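Local atomic coordinates of HP0420 homologue (Helicobacter felis, PDB entry 3LW3), a protein that is of unknown function but adopts the hotdog fold, which in other proteins often serves thioesterases and dehydratases that act on acyl-thioester substrates. Residues K108-V114 against G126-V132. Numbering follows the deposited sequence.
Sequences KKSTIRV and GDFEILV
Lys108, just ahead of the strand, is the first to reach across: its carbonyl O accepts the backbone N-H of Val132 (N to O 2.9 Å). The next residue, Lys109, brings its CB within 3.7 Å of Leu131 CD2, while the rest of its chain leads away from strand 126-132. Ser110 and Ile130 exchange two backbone bonds, N to O in each direction; the serine hydroxyl turns instead to Thr105 OG1 on the adjoining strand. At Thr111 the side chains take over. Thr111 OG1 donates to Glu129 OE1 at 2.7 Å, on the syn side of the carboxylate, and Thr111 CG2 lies 3.3 Å from Glu129 OE2; the glutamate chain bends at chi2 (-67°) and lies beside the threonine, pointing the same way, which brings the carboxylate to the hydroxyl. The two strands are the arms of an antiparallel hairpin in the hotdog fold, where a curved sheet wraps a central helix, here 57-72. Ile112 faces that helix side: besides its paired backbone bonds with Phe128, it sends CD1 to Ile130 CD1, 3.7 Å away. Phe128 itself packs on Ala64, Ser65 and Ala68 of the helix. Back on the face of Thr111 and Glu129, bends in Arg113 at chi2 (91°) and chi3 turn the chain back across the strand pair, where Arg113 NE meets Asp127 OD1 at 2.6 Å in a salt bridge that again uses the syn side. Guanidinium and carboxylate planes stand 57° apart, so the pair is gripped through NE rather than as a flat two-pronged clasp. Val114 returns to the helix side, its CG2 3.6 Å from Phe128 CE2, and its N and O both bond the backbone of Gly126.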
loop_
_atom_site.group_PDB
_atom_site.type_symbol
_atom_site.label_atom_id
_atom_site.label_comp_id
_atom_site.label_asym_id
_atom_site.label_seq_id
_atom_site.Cartn_x
_atom_site.Cartn_y
_atom_site.Cartn_z
ATOM N N LYS B 108 12.169 -2.183 19.353
ATOM C CA LYS B 108 12.704 -2.264 17.992
ATOM C C LYS B 108 11.656 -2.552 16.905
ATOM O O LYS B 108 11.891 -2.284 15.727
ATOM C CB LYS B 108 13.795 -3.341 17.912
ATOM C CG LYS B 108 15.166 -2.880 18.428
ATOM C CD LYS B 108 15.918 -4.032 19.131
ATOM C CE LYS B 108 16.464 -5.107 18.157
ATOM N NZ LYS B 108 16.684 -6.473 18.798
ATOM N N LYS B 109 10.534 -3.152 17.302
ATOM C CA LYS B 109 9.505 -3.507 16.331
ATOM C C LYS B 109 8.125 -3.664 16.954
ATOM O O LYS B 109 7.972 -3.986 18.138
ATOM C CB LYS B 109 9.880 -4.741 15.524
ATOM C CG LYS B 109 9.893 -6.016 16.303
ATOM C CD LYS B 109 10.402 -7.221 15.475
ATOM C CE LYS B 109 10.228 -8.530 16.274
ATOM N NZ LYS B 109 11.471 -9.387 16.288
ATOM N N SER B 110 7.117 -3.399 16.142
ATOM C CA SER B 110 5.726 -3.694 16.508
ATOM C C SER B 110 4.945 -4.418 15.421
ATOM O O SER B 110 5.315 -4.353 14.232
ATOM C CB SER B 110 4.994 -2.398 16.860
ATOM O OG SER B 110 5.645 -1.721 17.921
ATOM N N THR B 111 3.872 -5.099 15.834
ATOM C CA THR B 111 2.873 -5.660 14.943
ATOM C C THR B 111 1.581 -4.885 15.198
ATOM O O THR B 111 1.194 -4.647 16.355
ATOM C CB THR B 111 2.608 -7.143 15.220
ATOM O OG1 THR B 111 3.849 -7.880 15.217
ATOM C CG2 THR B 111 1.652 -7.727 14.187
ATOM N N ILE B 112 0.914 -4.510 14.102
ATOM C CA ILE B 112 -0.304 -3.691 14.156
ATOM C C ILE B 112 -1.334 -4.395 13.280
ATOM O O ILE B 112 -1.042 -4.776 12.127
ATOM C CB ILE B 112 -0.078 -2.225 13.653
ATOM C CG1 ILE B 112 0.861 -1.417 14.569
ATOM C CG2 ILE B 112 -1.399 -1.429 13.619
ATOM C CD1 ILE B 112 2.168 -1.878 14.761
ATOM N N ARG B 113 -2.524 -4.604 13.823
ATOM C CA ARG B 113 -3.621 -5.221 13.086
ATOM C C ARG B 113 -4.540 -4.104 12.571
ATOM O O ARG B 113 -4.852 -3.158 13.297
ATOM C CB ARG B 113 -4.377 -6.162 14.031
ATOM C CG ARG B 113 -5.783 -6.463 13.660
ATOM C CD ARG B 113 -5.895 -7.642 12.826
ATOM N NE ARG B 113 -5.005 -8.732 13.236
ATOM C CZ ARG B 113 -5.401 -9.936 13.651
ATOM N NH1 ARG B 113 -6.707 -10.232 13.761
ATOM N NH2 ARG B 113 -4.481 -10.853 13.957
ATOM N N VAL B 114 -4.958 -4.208 11.311
ATOM C CA VAL B 114 -5.811 -3.193 10.703
ATOM C C VAL B 114 -7.064 -3.858 10.145
ATOM O O VAL B 114 -6.982 -4.900 9.484
ATOM C CB VAL B 114 -5.103 -2.377 9.602
ATOM C CG1 VAL B 114 -6.041 -1.347 9.034
ATOM C CG2 VAL B 114 -3.875 -1.655 10.169
ATOM N N GLY B 126 -5.654 -6.885 7.873
ATOM C CA GLY B 126 -4.241 -7.111 7.694
ATOM C C GLY B 126 -3.419 -6.967 8.941
ATOM O O GLY B 126 -3.855 -6.277 9.851
ATOM N N ASP B 127 -2.252 -7.607 8.963
ATOM C CA ASP B 127 -1.231 -7.386 10.000
ATOM C C ASP B 127 0.013 -6.747 9.375
ATOM O O ASP B 127 0.493 -7.214 8.327
ATOM C CB ASP B 127 -0.872 -8.699 10.706
ATOM C CG ASP B 127 -2.037 -9.235 11.512
ATOM O OD1 ASP B 127 -2.569 -8.479 12.333
ATOM O OD2 ASP B 127 -2.489 -10.384 11.299
ATOM N N PHE B 128 0.504 -5.678 9.986
ATOM C CA PHE B 128 1.672 -4.947 9.501
ATOM C C PHE B 128 2.787 -5.086 10.536
ATOM O O PHE B 128 2.529 -5.003 11.731
ATOM C CB PHE B 128 1.347 -3.461 9.323
ATOM C CG PHE B 128 0.319 -3.217 8.253
ATOM C CD1 PHE B 128 0.709 -2.824 6.995
ATOM C CD2 PHE B 128 -1.040 -3.477 8.509
ATOM C CE1 PHE B 128 -0.244 -2.662 5.985
ATOM C CE2 PHE B 128 -1.991 -3.311 7.529
ATOM C CZ PHE B 128 -1.586 -2.938 6.251
ATOM N N GLU B 129 4.008 -5.261 10.081
ATOM C CA GLU B 129 5.145 -5.293 10.988
ATOM C C GLU B 129 5.864 -3.970 10.742
ATOM O O GLU B 129 6.069 -3.572 9.574
ATOM C CB GLU B 129 6.070 -6.472 10.702
ATOM C CG GLU B 129 5.347 -7.810 10.597
ATOM C CD GLU B 129 4.747 -8.287 11.898
ATOM O OE1 GLU B 129 5.332 -7.936 12.950
ATOM O OE2 GLU B 129 3.690 -9.012 11.873
ATOM N N ILE B 130 6.223 -3.280 11.832
ATOM C CA ILE B 130 6.858 -1.994 11.767
ATOM C C ILE B 130 8.160 -2.037 12.525
ATOM O O ILE B 130 8.179 -2.556 13.631
ATOM C CB ILE B 130 5.946 -0.851 12.309
ATOM C CG1 ILE B 130 4.656 -0.720 11.437
ATOM C CG2 ILE B 130 6.755 0.433 12.431
ATOM C CD1 ILE B 130 3.598 0.195 12.029
ATOM N N LEU B 131 9.240 -1.545 11.911
ATOM C CA LEU B 131 10.561 -1.449 12.568
ATOM C C LEU B 131 10.838 -0.002 13.025
ATOM O O LEU B 131 10.497 0.965 12.312
ATOM C CB LEU B 131 11.690 -1.899 11.635
ATOM C CG LEU B 131 11.668 -3.310 11.051
ATOM C CD1 LEU B 131 12.945 -3.575 10.264
ATOM C CD2 LEU B 131 11.426 -4.387 12.127
ATOM N N VAL B 132 11.464 0.153 14.195
ATOM C CA VAL B 132 11.766 1.479 14.697
ATOM C C VAL B 132 13.269 1.575 14.841
ATOM O O VAL B 132 13.891 0.672 15.375
ATOM C CB VAL B 132 11.070 1.753 16.034
ATOM C CG1 VAL B 132 11.474 3.110 16.568
ATOM C CG2 VAL B 132 9.537 1.676 15.869
#